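Local coordinates for superoxide dismutase [Mn/Fe] (Aeropyrum pernix, PDB 3AK2), which catalyses the dismutation of superoxide to dioxygen and hydrogen peroxide, and as a cambialistic enzyme works with either manganese or iron in its active site, at residues R6-P10 against H36-V40; A46-I50 against V65-F69; M78-F82 against G129-L133; F114-S119 against V183-W187. All blocks are in the same frame, centred on the assembly; numbering follows the deposited sequence.

Contacts 1 and 2 lie in the alpha-hairpin domain and follow each other along the chain; their centres are about 14 Å apart, and both use helix 25-54. Contact 2 joins that helix to helix 62-82, which runs on to contact 3, about 22 Å away between centres. Contacts 1 and 3 touch, His-36 and Tyr-39 packing on His-79. Contact 4, wholly in the C-terminal domain, lies about 14 Å from contact 3 between centres, and the segments of the two alternate along the chain. Contacts 2 and 4 are the farthest apart, about 35 Å between centres. Between them, contact 3 sets helix 62-82 against strand 129-136 and so joins the two domains at the manganese.

Contact 1: R6-P10 against H36-V40; sequences RYELP and HNTYV. With EDO (1,2-ethanediol), chain J.
Leu-9 and Val-40 account for most of the surface buried where the N-terminal loop of the alpha-hairpin domain lies along helix 25-54, the first long helix of this iron/manganese superoxide dismutase. The loop runs against the helix in the opposite sense: Tyr-7 is nearest Val-40, with CA atoms 5.9 Å apart, and Leu-9 is nearest Asn-37. No hydrogen bond crosses between the segments, and the join rests on van der Waals contact, of side chain with side chain and of Val-40 with the loop backbone.

Leu-9 reaches the helix with its CD1 branch. With CG anti to the backbone nitrogen (chi1 -176°), that methyl is carried over one face of the His-36 imidazole, 3.6 Å from the ring centroid and 19° off its normal, a CH-pi contact. Pro-10 touches the same ring obliquely, its CD 3.6 Å from His-36 CE1. The rotation of the imidazole is fixed at both nitrogens, ND1 pairing with Trp-83 NE1 and NE2 with His-76 ND1, so the loop packs on a ring already held by hydrogen bonds.

Val-40 turns both methyls to the loop: CG2 is 4.2 Å from Leu-9 CD1, and CG1 meets Tyr-7 CB at 4.1 Å. Tyr-7 directs its ring away from the helical segment, and its hydroxyl is hydrogen-bonded to Asp-136 and Arg-143 of the second subunit. An ethanediol beside the Leu-9 side chain, probably from the crystallisation liquor, donates from O1 to Leu-9 O at 2.9 Å. The closest approach of Val-40 to the loop backbone is CG1 to Tyr-7 O, 3.4 Å.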
loop_
_atom_site.group_PDB
_atom_site.type_symbol
_atom_site.label_atom_id
_atom_site.label_comp_id
_atom_site.label_asym_id
_atom_site.label_seq_id
_atom_site.Cartn_x
_atom_site.Cartn_y
_atom_site.Cartn_z
ATOM N N ARG A 6 -23.886 1.436 -15.356
ATOM C CA ARG A 6 -22.953 2.518 -15.076
ATOM C C ARG A 6 -23.199 3.108 -13.704
ATOM O O ARG A 6 -24.346 3.222 -13.259
ATOM C CB ARG A 6 -23.092 3.629 -16.120
ATOM C CG ARG A 6 -22.164 3.510 -17.315
ATOM C CD ARG A 6 -22.528 2.334 -18.199
ATOM N NE ARG A 6 -21.703 2.291 -19.403
ATOM C CZ ARG A 6 -21.664 1.266 -20.248
ATOM N NH1 ARG A 6 -22.393 0.180 -20.019
ATOM N NH2 ARG A 6 -20.879 1.321 -21.316
ATOM N N TYR A 7 -22.111 3.484 -13.039
ATOM C CA TYR A 7 -22.195 4.299 -11.834
ATOM C C TYR A 7 -22.576 5.714 -12.233
ATOM O O TYR A 7 -22.279 6.160 -13.342
ATOM C CB TYR A 7 -20.866 4.264 -11.068
ATOM C CG TYR A 7 -20.488 2.851 -10.714
ATOM C CD1 TYR A 7 -19.458 2.196 -11.382
ATOM C CD2 TYR A 7 -21.205 2.144 -9.750
ATOM C CE1 TYR A 7 -19.133 0.882 -11.077
ATOM C CE2 TYR A 7 -20.893 0.830 -9.449
ATOM C CZ TYR A 7 -19.859 0.205 -10.115
ATOM O OH TYR A 7 -19.539 -1.099 -9.825
ATOM N N GLU A 8 -23.264 6.402 -11.330
ATOM C CA GLU A 8 -23.711 7.772 -11.567
ATOM C C GLU A 8 -23.375 8.633 -10.368
ATOM O O GLU A 8 -23.407 8.163 -9.226
ATOM C CB GLU A 8 -25.225 7.831 -11.788
ATOM C CG GLU A 8 -25.779 6.900 -12.847
ATOM C CD GLU A 8 -27.280 6.753 -12.725
ATOM O OE1 GLU A 8 -27.741 5.677 -12.289
ATOM O OE2 GLU A 8 -27.996 7.727 -13.040
ATOM N N LEU A 9 -23.068 9.898 -10.633
ATOM C CA LEU A 9 -22.858 10.877 -9.578
ATOM C C LEU A 9 -24.196 11.264 -8.946
ATOM O O LEU A 9 -25.068 11.801 -9.632
ATOM C CB LEU A 9 -22.177 12.126 -10.143
ATOM C CG LEU A 9 -21.815 13.210 -9.126
ATOM C CD1 LEU A 9 -20.666 12.737 -8.261
ATOM C CD2 LEU A 9 -21.460 14.517 -9.826
ATOM N N PRO A 10 -24.366 10.988 -7.640
ATOM C CA PRO A 10 -25.610 11.420 -7.006
ATOM C C PRO A 10 -25.586 12.922 -6.738
ATOM O O PRO A 10 -24.506 13.499 -6.586
ATOM C CB PRO A 10 -25.608 10.653 -5.684
ATOM C CG PRO A 10 -24.164 10.486 -5.357
ATOM C CD PRO A 10 -23.472 10.298 -6.688
ATOM N N HIS A 36 -15.561 13.781 -6.727
ATOM C CA HIS A 36 -16.468 12.644 -6.748
ATOM C C HIS A 36 -16.781 12.249 -8.197
ATOM O O HIS A 36 -16.740 11.067 -8.546
ATOM C CB HIS A 36 -17.739 12.917 -5.940
ATOM C CG HIS A 36 -18.599 11.704 -5.737
ATOM N ND1 HIS A 36 -19.743 11.725 -4.967
ATOM C CD2 HIS A 36 -18.485 10.437 -6.205
ATOM C CE1 HIS A 36 -20.299 10.527 -4.977
ATOM N NE2 HIS A 36 -19.557 9.726 -5.722
ATOM N N ASN A 37 -17.050 13.235 -9.049
ATOM C CA ASN A 37 -17.314 12.968 -10.466
ATOM C C ASN A 37 -16.197 12.165 -11.130
ATOM O O ASN A 37 -16.454 11.251 -11.916
ATOM C CB ASN A 37 -17.542 14.271 -11.234
ATOM C CG ASN A 37 -18.264 14.053 -12.552
ATOM O OD1 ASN A 37 -19.212 13.272 -12.635
ATOM N ND2 ASN A 37 -17.819 14.748 -13.592
ATOM N N THR A 38 -14.956 12.504 -10.799
ATOM C CA THR A 38 -13.797 11.816 -11.358
ATOM C C THR A 38 -13.783 10.334 -10.980
ATOM O O THR A 38 -13.452 9.486 -11.808
ATOM C CB THR A 38 -12.490 12.530 -10.954
ATOM O OG1 THR A 38 -12.434 13.802 -11.609
ATOM C CG2 THR A 38 -11.259 11.723 -11.345
ATOM N N TYR A 39 -14.157 10.018 -9.742
ATOM C CA TYR A 39 -14.187 8.613 -9.325
ATOM C C TYR A 39 -15.284 7.838 -10.044
ATOM O O TYR A 39 -15.077 6.697 -10.466
ATOM C CB TYR A 39 -14.317 8.472 -7.806
ATOM C CG TYR A 39 -13.333 9.320 -7.035
ATOM C CD1 TYR A 39 -11.974 9.317 -7.350
ATOM C CD2 TYR A 39 -13.766 10.127 -5.987
ATOM C CE1 TYR A 39 -11.076 10.111 -6.644
ATOM C CE2 TYR A 39 -12.883 10.918 -5.282
ATOM C CZ TYR A 39 -11.547 10.909 -5.610
ATOM O OH TYR A 39 -10.682 11.696 -4.884
ATOM N N VAL A 40 -16.445 8.463 -10.213
ATOM C CA VAL A 40 -17.521 7.844 -10.977
ATOM C C VAL A 40 -17.035 7.514 -12.389
ATOM O O VAL A 40 -17.169 6.379 -12.853
ATOM C CB VAL A 40 -18.773 8.750 -11.035
ATOM C CG1 VAL A 40 -19.843 8.147 -11.946
ATOM C CG2 VAL A 40 -19.327 8.980 -9.633
HETATM C C1 EDO J . -25.200 15.227 -9.518
HETATM O O1 EDO J . -25.395 14.503 -10.739
HETATM C C2 EDO J . -25.419 16.716 -9.764
HETATM O O2 EDO J . -26.093 17.296 -8.641
#

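Contact 2: A46-I50 against V65-F69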
loop_
_atom_site.group_PDB
_atom_site.type_symbol
_atom_site.label_atom_id
_atom_site.label_comp_id
_atom_site.label_asym_id
_atom_site.label_seq_id
_atom_site.Cartn_x
_atom_site.Cartn_y
_atom_site.Cartn_z
ATOM N N ALA A 46 -12.927 1.803 -16.080
ATOM C CA ALA A 46 -12.352 0.489 -15.799
ATOM C C ALA A 46 -13.279 -0.633 -16.253
ATOM O O ALA A 46 -12.835 -1.609 -16.859
ATOM C CB ALA A 46 -12.028 0.347 -14.330
ATOM N N LEU A 47 -14.572 -0.491 -15.979
ATOM C CA LEU A 47 -15.532 -1.509 -16.394
ATOM C C LEU A 47 -15.674 -1.587 -17.912
ATOM O O LEU A 47 -15.911 -2.662 -18.460
ATOM C CB LEU A 47 -16.889 -1.311 -15.709
ATOM C CG LEU A 47 -16.915 -1.620 -14.203
ATOM C CD1 LEU A 47 -18.299 -1.377 -13.642
ATOM C CD2 LEU A 47 -16.459 -3.043 -13.891
ATOM N N GLU A 48 -15.514 -0.453 -18.590
ATOM C CA GLU A 48 -15.534 -0.435 -20.050
ATOM C C GLU A 48 -14.371 -1.240 -20.633
ATOM O O GLU A 48 -14.541 -1.968 -21.618
ATOM C CB GLU A 48 -15.496 0.998 -20.569
ATOM C CG GLU A 48 -15.620 1.108 -22.075
ATOM C CD GLU A 48 -15.730 2.538 -22.552
ATOM O OE1 GLU A 48 -15.131 3.432 -21.914
ATOM O OE2 GLU A 48 -16.417 2.764 -23.571
ATOM N N LYS A 49 -13.194 -1.113 -20.024
ATOM C CA LYS A 49 -12.035 -1.905 -20.428
ATOM C C LYS A 49 -12.262 -3.399 -20.229
ATOM O O LYS A 49 -11.917 -4.207 -21.097
ATOM C CB LYS A 49 -10.780 -1.442 -19.695
ATOM C CG LYS A 49 -10.314 -0.072 -20.143
ATOM C CD LYS A 49 -9.238 0.496 -19.243
ATOM C CE LYS A 49 -9.035 1.973 -19.542
ATOM N NZ LYS A 49 -8.036 2.591 -18.633
ATOM N N ILE A 50 -12.846 -3.770 -19.093
ATOM C CA ILE A 50 -13.170 -5.167 -18.835
ATOM C C ILE A 50 -14.157 -5.679 -19.888
ATOM O O ILE A 50 -13.967 -6.764 -20.444
ATOM C CB ILE A 50 -13.683 -5.377 -17.389
ATOM C CG1 ILE A 50 -12.557 -5.068 -16.397
ATOM C CG2 ILE A 50 -14.191 -6.809 -17.192
ATOM C CD1 ILE A 50 -12.976 -4.963 -14.945
ATOM N N VAL A 65 -6.165 -2.814 -14.511
ATOM C CA VAL A 65 -7.548 -2.372 -14.655
ATOM C C VAL A 65 -8.307 -2.589 -13.345
ATOM O O VAL A 65 -9.121 -1.755 -12.944
ATOM C CB VAL A 65 -8.264 -3.052 -15.845
ATOM C CG1 VAL A 65 -9.735 -2.658 -15.889
ATOM C CG2 VAL A 65 -7.596 -2.653 -17.157
ATOM N N MET A 66 -8.018 -3.689 -12.659
ATOM C CA MET A 66 -8.680 -3.934 -11.383
ATOM C C MET A 66 -8.219 -2.988 -10.277
ATOM O O MET A 66 -9.023 -2.594 -9.433
ATOM C CB MET A 66 -8.580 -5.399 -10.980
ATOM C CG MET A 66 -9.402 -6.274 -11.896
ATOM S SD MET A 66 -9.211 -8.026 -11.597
ATOM C CE MET A 66 -10.332 -8.668 -12.846
ATOM N N ARG A 67 -6.945 -2.593 -10.299
ATOM C CA ARG A 67 -6.472 -1.547 -9.395
ATOM C C ARG A 67 -7.204 -0.225 -9.647
ATOM O O ARG A 67 -7.572 0.471 -8.696
ATOM C CB ARG A 67 -4.962 -1.358 -9.521
ATOM C CG ARG A 67 -4.134 -2.369 -8.745
ATOM C CD ARG A 67 -2.677 -2.301 -9.163
ATOM N NE ARG A 67 -1.821 -3.113 -8.302
ATOM C CZ ARG A 67 -0.546 -3.389 -8.560
ATOM N NH1 ARG A 67 0.020 -2.951 -9.682
ATOM N NH2 ARG A 67 0.157 -4.119 -7.701
ATOM N N ASP A 68 -7.431 0.099 -10.920
ATOM C CA ASP A 68 -8.174 1.302 -11.297
ATOM C C ASP A 68 -9.620 1.203 -10.819
ATOM O O ASP A 68 -10.173 2.162 -10.263
ATOM C CB ASP A 68 -8.185 1.504 -12.814
ATOM C CG ASP A 68 -6.823 1.837 -13.392
ATOM O OD1 ASP A 68 -5.874 2.167 -12.647
ATOM O OD2 ASP A 68 -6.725 1.776 -14.636
ATOM N N PHE A 69 -10.242 0.049 -11.056
ATOM C CA PHE A 69 -11.602 -0.174 -10.584
ATOM C C PHE A 69 -11.681 -0.054 -9.064
ATOM O O PHE A 69 -12.552 0.633 -8.543
ATOM C CB PHE A 69 -12.158 -1.530 -11.033
ATOM C CG PHE A 69 -13.489 -1.848 -10.413
ATOM C CD1 PHE A 69 -13.578 -2.729 -9.339
ATOM C CD2 PHE A 69 -14.647 -1.222 -10.869
ATOM C CE1 PHE A 69 -14.811 -2.997 -8.747
ATOM C CE2 PHE A 69 -15.878 -1.488 -10.272
ATOM C CZ PHE A 69 -15.949 -2.378 -9.216
HETATM O O HOH W 1 -9.106 1.926 -16.085
#
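Ala-46 and Phe-69 mark the closest backbone approach of the two helices, their CA atoms 5.3 Å apart, a spacing the small alanine side chain allows. The axes of the short segments come within 9.3 Å, and their N-to-C directions differ by 148°, close to antiparallel.

Lys-49 can be followed outward along the edge of the interface. Its CB lies 4.1 Å from Val-65 CG1. With CG anti to the carbonyl carbon (chi1 -70°) and the chain extended beyond it, CD passes the other branch of the same valine, CG2. At the tip, NZ remains beyond salt-bridge range of Asp-68 OD2, but a single water closes the gap: it accepts from NZ at 2.8 Å and donates to OD2. The opposite charges are therefore linked through solvent. Asp-68 has a direct partner too, since its OD1 forms a salt bridge with Arg-63 of the third subunit.

The rest of the contact is mainly apolar. Val-65 CG1 sits in a notch between Ala-46 and Ile-50, 3.4 Å from Ala-46 O and 3.7 Å from Ile-50 CG1. Ala-46 CB meets Phe-69 CB at 3.8 Å. Leu-47 CD2 approaches Phe-69 CD2 at an oblique angle to the ring, and both residues also pack on Tyr-7 and on Arg-143 of the second subunit. Two long helices that run nearly antiparallel, joined by a short connection and packed through alanine, branched aliphatic and phenylalanine side chains, form the helical hairpin characteristic of the N-terminal domain of iron/manganese superoxide dismutases.

Contact 3: M78-F82 against G129-L133; sequences MHTIF and GWGVL. With MN (manganese (II) ion), chain E.
Trp-130 meets Met-78, His-79 and Phe-82 with different parts of one indole, and its burial exceeds that of any other residue in the contact. Two aromatic contacts are T-shaped, each with the indole giving its edge. Against His-79, the six-membered ring is 4.9 Å away between centroids with planes at 84°, and CH2 stands above the centre of the imidazole. Against Phe-82 the corresponding planes meet at 82°, and Phe-82 CB lies 3.9 Å from Trp-130 CZ3.

One face of the indole is taken by Met-78. Its CB makes a CH-pi contact, 3.7 Å from the centroid of the six-membered ring. The chain then bends at chi2 (-65°) and again at chi3, which folds CE back to 3.6 Å from Trp-130 CG. SD stands more distantly above the five-membered ring, a loose Met-aromatic contact. The same CE also touches Val-132 CG2 at 3.9 Å, extending the apolar patch along the strand.

No hydrogen bond crosses the contact; its link to the active site is metal coordination by His-79. NE2 of His-79 binds the manganese at 2.2 Å, and a water binds the metal at 2.1 Å; His-31, Asp-165 and His-169 complete the site. Since His-79 ND1 is hydrogen-bonded to Gly-75 O, the ring is held at both nitrogens while the indole edge packs on its face, making Trp-130 a second-shell neighbour of the metal.

The contact joins the C-terminal end of helix 62-82 to strand 129-136, the middle strand of the antiparallel sheet, flanked by 141-148 and 159-165; Phe-82 also reaches Tyr-182 and Trp-186 of helix 179-186.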
loop_
_atom_site.group_PDB
_atom_site.type_symbol
_atom_site.label_atom_id
_atom_site.label_comp_id
_atom_site.label_asym_id
_atom_site.label_seq_id
_atom_site.Cartn_x
_atom_site.Cartn_y
_atom_site.Cartn_z
ATOM N N MET A 78 -17.484 5.613 -1.094
ATOM C CA MET A 78 -17.144 6.366 0.112
ATOM C C MET A 78 -17.751 7.767 0.088
ATOM O O MET A 78 -18.302 8.215 1.093
ATOM C CB MET A 78 -15.630 6.422 0.352
ATOM C CG MET A 78 -14.965 5.062 0.586
ATOM S SD MET A 78 -15.499 4.217 2.094
ATOM C CE MET A 78 -14.644 5.189 3.347
ATOM N N HIS A 79 -17.683 8.454 -1.052
ATOM C CA HIS A 79 -18.312 9.780 -1.150
ATOM C C HIS A 79 -19.834 9.694 -1.114
ATOM O O HIS A 79 -20.495 10.569 -0.559
ATOM C CB HIS A 79 -17.827 10.547 -2.385
ATOM C CG HIS A 79 -16.407 11.006 -2.283
ATOM N ND1 HIS A 79 -15.340 10.174 -2.551
ATOM C CD2 HIS A 79 -15.873 12.198 -1.921
ATOM C CE1 HIS A 79 -14.212 10.835 -2.362
ATOM N NE2 HIS A 79 -14.506 12.065 -1.980
ATOM N N THR A 80 -20.385 8.632 -1.695
ATOM C CA THR A 80 -21.827 8.393 -1.678
ATOM C C THR A 80 -22.362 8.275 -0.248
ATOM O O THR A 80 -23.473 8.723 0.033
ATOM C CB THR A 80 -22.173 7.145 -2.519
ATOM O OG1 THR A 80 -21.880 7.411 -3.895
ATOM C CG2 THR A 80 -23.646 6.748 -2.384
ATOM N N ILE A 81 -21.569 7.695 0.648
ATOM C CA ILE A 81 -21.932 7.619 2.064
ATOM C C ILE A 81 -21.651 8.958 2.767
ATOM O O ILE A 81 -22.455 9.425 3.581
ATOM C CB ILE A 81 -21.191 6.457 2.766
ATOM C CG1 ILE A 81 -21.555 5.122 2.104
ATOM C CG2 ILE A 81 -21.503 6.439 4.264
ATOM C CD1 ILE A 81 -20.687 3.953 2.537
ATOM N N PHE A 82 -20.523 9.580 2.423
ATOM C CA PHE A 82 -20.074 10.836 3.035
ATOM C C PHE A 82 -21.115 11.962 2.984
ATOM O O PHE A 82 -21.364 12.620 3.999
ATOM C CB PHE A 82 -18.759 11.273 2.375
ATOM C CG PHE A 82 -18.123 12.501 2.979
ATOM C CD1 PHE A 82 -17.786 12.549 4.326
ATOM C CD2 PHE A 82 -17.819 13.599 2.174
ATOM C CE1 PHE A 82 -17.180 13.689 4.871
ATOM C CE2 PHE A 82 -17.206 14.734 2.703
ATOM C CZ PHE A 82 -16.890 14.781 4.054
ATOM N N GLY A 129 -7.054 9.894 3.201
ATOM C CA GLY A 129 -7.910 8.763 3.516
ATOM C C GLY A 129 -9.158 9.149 4.271
ATOM O O GLY A 129 -9.680 10.258 4.103
ATOM N N TRP A 130 -9.625 8.227 5.109
ATOM C CA TRP A 130 -10.926 8.321 5.760
ATOM C C TRP A 130 -10.855 7.810 7.181
ATOM O O TRP A 130 -10.123 6.868 7.469
ATOM C CB TRP A 130 -11.951 7.449 5.020
ATOM C CG TRP A 130 -12.104 7.782 3.583
ATOM C CD1 TRP A 130 -11.286 7.395 2.559
ATOM C CD2 TRP A 130 -13.151 8.561 2.988
ATOM N NE1 TRP A 130 -11.747 7.901 1.370
ATOM C CE2 TRP A 130 -12.892 8.619 1.603
ATOM C CE3 TRP A 130 -14.281 9.221 3.496
ATOM C CZ2 TRP A 130 -13.716 9.312 0.716
ATOM C CZ3 TRP A 130 -15.103 9.902 2.613
ATOM C CH2 TRP A 130 -14.812 9.948 1.241
ATOM N N GLY A 131 -11.636 8.432 8.062
ATOM C CA GLY A 131 -11.990 7.824 9.343
ATOM C C GLY A 131 -13.322 7.119 9.167
ATOM O O GLY A 131 -14.242 7.674 8.566
ATOM N N VAL A 132 -13.424 5.890 9.671
ATOM C CA VAL A 132 -14.595 5.054 9.408
ATOM C C VAL A 132 -15.159 4.416 10.671
ATOM O O VAL A 132 -14.433 3.775 11.432
ATOM C CB VAL A 132 -14.267 3.937 8.368
ATOM C CG1 VAL A 132 -15.475 3.026 8.131
ATOM C CG2 VAL A 132 -13.779 4.539 7.045
ATOM N N LEU A 133 -16.458 4.617 10.885
ATOM C CA LEU A 133 -17.214 3.831 11.847
ATOM C C LEU A 133 -17.998 2.795 11.056
ATOM O O LEU A 133 -18.805 3.144 10.188
ATOM C CB LEU A 133 -18.170 4.720 12.654
ATOM C CG LEU A 133 -19.112 4.003 13.629
ATOM C CD1 LEU A 133 -18.335 3.353 14.759
ATOM C CD2 LEU A 133 -20.148 4.969 14.187
HETATM MN MN MN E . -12.947 13.365 -1.111
HETATM O O HOH W 2 -11.622 11.735 -0.821
#

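Contact 4: F114-S119 against V183-W187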
loop_
_atom_site.group_PDB
_atom_site.type_symbol
_atom_site.label_atom_id
_atom_site.label_comp_id
_atom_site.label_asym_id
_atom_site.label_seq_id
_atom_site.Cartn_x
_atom_site.Cartn_y
_atom_site.Cartn_z
ATOM N N PHE A 114 -16.082 7.681 22.478
ATOM C CA PHE A 114 -16.186 7.378 21.047
ATOM C C PHE A 114 -15.683 8.538 20.189
ATOM O O PHE A 114 -14.897 8.339 19.260
ATOM C CB PHE A 114 -17.630 7.038 20.657
ATOM C CG PHE A 114 -17.937 7.283 19.201
ATOM C CD1 PHE A 114 -17.577 6.350 18.231
ATOM C CD2 PHE A 114 -18.558 8.463 18.797
ATOM C CE1 PHE A 114 -17.838 6.587 16.885
ATOM C CE2 PHE A 114 -18.818 8.708 17.455
ATOM C CZ PHE A 114 -18.462 7.764 16.498
ATOM N N LYS A 115 -16.152 9.747 20.495
ATOM C CA LYS A 115 -15.812 10.929 19.715
ATOM C C LYS A 115 -14.303 11.167 19.721
ATOM O O LYS A 115 -13.706 11.453 18.680
ATOM C CB LYS A 115 -16.553 12.155 20.254
ATOM C CG LYS A 115 -16.260 13.431 19.494
ATOM C CD LYS A 115 -17.096 14.590 20.002
ATOM C CE LYS A 115 -16.694 15.881 19.322
ATOM N NZ LYS A 115 -17.506 17.032 19.803
ATOM N N ALA A 116 -13.688 11.032 20.892
ATOM C CA ALA A 116 -12.248 11.211 21.016
ATOM C C ALA A 116 -11.483 10.189 20.174
ATOM O O ALA A 116 -10.497 10.532 19.524
ATOM C CB ALA A 116 -11.825 11.131 22.480
ATOM N N LEU A 117 -11.941 8.941 20.177
ATOM C CA LEU A 117 -11.258 7.887 19.429
ATOM C C LEU A 117 -11.439 8.060 17.926
ATOM O O LEU A 117 -10.476 7.961 17.163
ATOM C CB LEU A 117 -11.734 6.500 19.874
ATOM C CG LEU A 117 -11.082 5.293 19.187
ATOM C CD1 LEU A 117 -9.568 5.302 19.359
ATOM C CD2 LEU A 117 -11.662 3.991 19.704
ATOM N N PHE A 118 -12.674 8.324 17.511
ATOM C CA PHE A 118 -12.969 8.565 16.104
ATOM C C PHE A 118 -12.189 9.774 15.593
ATOM O O PHE A 118 -11.616 9.730 14.503
ATOM C CB PHE A 118 -14.475 8.741 15.888
ATOM C CG PHE A 118 -14.881 8.790 14.437
ATOM C CD1 PHE A 118 -15.290 7.636 13.777
ATOM C CD2 PHE A 118 -14.859 9.990 13.735
ATOM C CE1 PHE A 118 -15.669 7.682 12.434
ATOM C CE2 PHE A 118 -15.232 10.041 12.400
ATOM C CZ PHE A 118 -15.638 8.887 11.750
ATOM N N SER A 119 -12.156 10.848 16.381
ATOM C CA SER A 119 -11.402 12.041 16.002
ATOM C C SER A 119 -9.915 11.749 15.858
ATOM O O SER A 119 -9.281 12.232 14.922
ATOM C CB SER A 119 -11.616 13.174 17.004
ATOM O OG SER A 119 -12.951 13.638 16.939
ATOM N N VAL A 183 -11.552 18.341 11.524
ATOM C CA VAL A 183 -12.196 17.178 12.136
ATOM C C VAL A 183 -13.082 17.597 13.308
ATOM O O VAL A 183 -14.210 17.119 13.443
ATOM C CB VAL A 183 -11.149 16.127 12.585
ATOM C CG1 VAL A 183 -11.792 15.013 13.411
ATOM C CG2 VAL A 183 -10.415 15.551 11.374
ATOM N N GLU A 184 -12.574 18.503 14.141
ATOM C CA GLU A 184 -13.342 19.011 15.276
ATOM C C GLU A 184 -14.629 19.705 14.822
ATOM O O GLU A 184 -15.696 19.503 15.407
ATOM C CB GLU A 184 -12.488 19.955 16.129
ATOM C CG GLU A 184 -11.381 19.257 16.924
ATOM C CD GLU A 184 -11.911 18.253 17.939
ATOM O OE1 GLU A 184 -12.961 18.519 18.565
ATOM O OE2 GLU A 184 -11.267 17.199 18.119
ATOM N N ASN A 185 -14.518 20.505 13.767
ATOM C CA ASN A 185 -15.663 21.228 13.221
ATOM C C ASN A 185 -16.681 20.335 12.512
ATOM O O ASN A 185 -17.881 20.610 12.537
ATOM C CB ASN A 185 -15.192 22.347 12.295
ATOM C CG ASN A 185 -14.878 23.621 13.046
ATOM O OD1 ASN A 185 -15.783 24.347 13.453
ATOM N ND2 ASN A 185 -13.594 23.903 13.229
ATOM N N TRP A 186 -16.196 19.259 11.900
ATOM C CA TRP A 186 -17.045 18.328 11.155
ATOM C C TRP A 186 -18.163 17.718 12.007
ATOM O O TRP A 186 -19.256 17.455 11.505
ATOM C CB TRP A 186 -16.172 17.243 10.515
ATOM C CG TRP A 186 -16.902 16.071 9.924
ATOM C CD1 TRP A 186 -17.438 15.983 8.671
ATOM C CD2 TRP A 186 -17.139 14.810 10.556
ATOM N NE1 TRP A 186 -18.004 14.743 8.488
ATOM C CE2 TRP A 186 -17.835 14.003 9.629
ATOM C CE3 TRP A 186 -16.831 14.283 11.818
ATOM C CZ2 TRP A 186 -18.228 12.694 9.925
ATOM C CZ3 TRP A 186 -17.222 12.984 12.110
ATOM C CH2 TRP A 186 -17.911 12.203 11.164
ATOM N N TRP A 187 -17.904 17.525 13.300
ATOM C CA TRP A 187 -18.923 16.990 14.204
ATOM C C TRP A 187 -20.214 17.807 14.200
ATOM O O TRP A 187 -21.293 17.265 14.426
ATOM C CB TRP A 187 -18.380 16.875 15.628
ATOM C CG TRP A 187 -17.318 15.839 15.743
ATOM C CD1 TRP A 187 -15.971 16.049 15.800
ATOM C CD2 TRP A 187 -17.507 14.422 15.783
ATOM N NE1 TRP A 187 -15.306 14.847 15.880
ATOM C CE2 TRP A 187 -16.226 13.833 15.877
ATOM C CE3 TRP A 187 -18.635 13.590 15.755
ATOM C CZ2 TRP A 187 -16.042 12.447 15.938
ATOM C CZ3 TRP A 187 -18.451 12.213 15.818
ATOM C CH2 TRP A 187 -17.162 11.658 15.914
HETATM O O HOH W 3 -16.049 19.134 18.064
#
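Ser-119 and Val-183 lie with CA atoms 6.5 Å apart, whereas Lys-115 and Trp-187 are separated by 8.8 Å, so the two backbones run in opposite senses and diverge toward Trp-187, whose indole spans the wider end. Trp-187 NE1 donates to Ser-119 OG at 2.9 Å, a bent bond (139° at the hydrogen) with the oxygen tilted somewhat from the ring plane. Ser-119 OG in turn donates to Lys-115 O, which also receives Ser-119 N from the opposite face of its carbonyl plane.

The extended Lys-115 chain (CG anti to the backbone N, chi1 -180°) runs along one face of the indole: CE is 3.6 Å from the five-membered-ring centroid, and NZ makes an off-centre cation-pi contact. Trp-186 CZ3 lies over the other face. Both segments belong to the C-terminal domain of the iron/manganese superoxide dismutase fold, and Phe-114, Phe-118, Trp-186 and Trp-187 form an aromatic cluster that packs against strands 141-148 and 159-165. Phe-118 CD2 touches Trp-187 CZ2 at 3.5 Å, and the Phe-118 ring is nearly parallel to that of Trp-186 (11°) but slid aside, with little overlap. A water accepts from Lys-115 NZ and donates to Glu-184 O at 2.7 Å; Glu-184 OE2 forms a salt bridge with Lys-123.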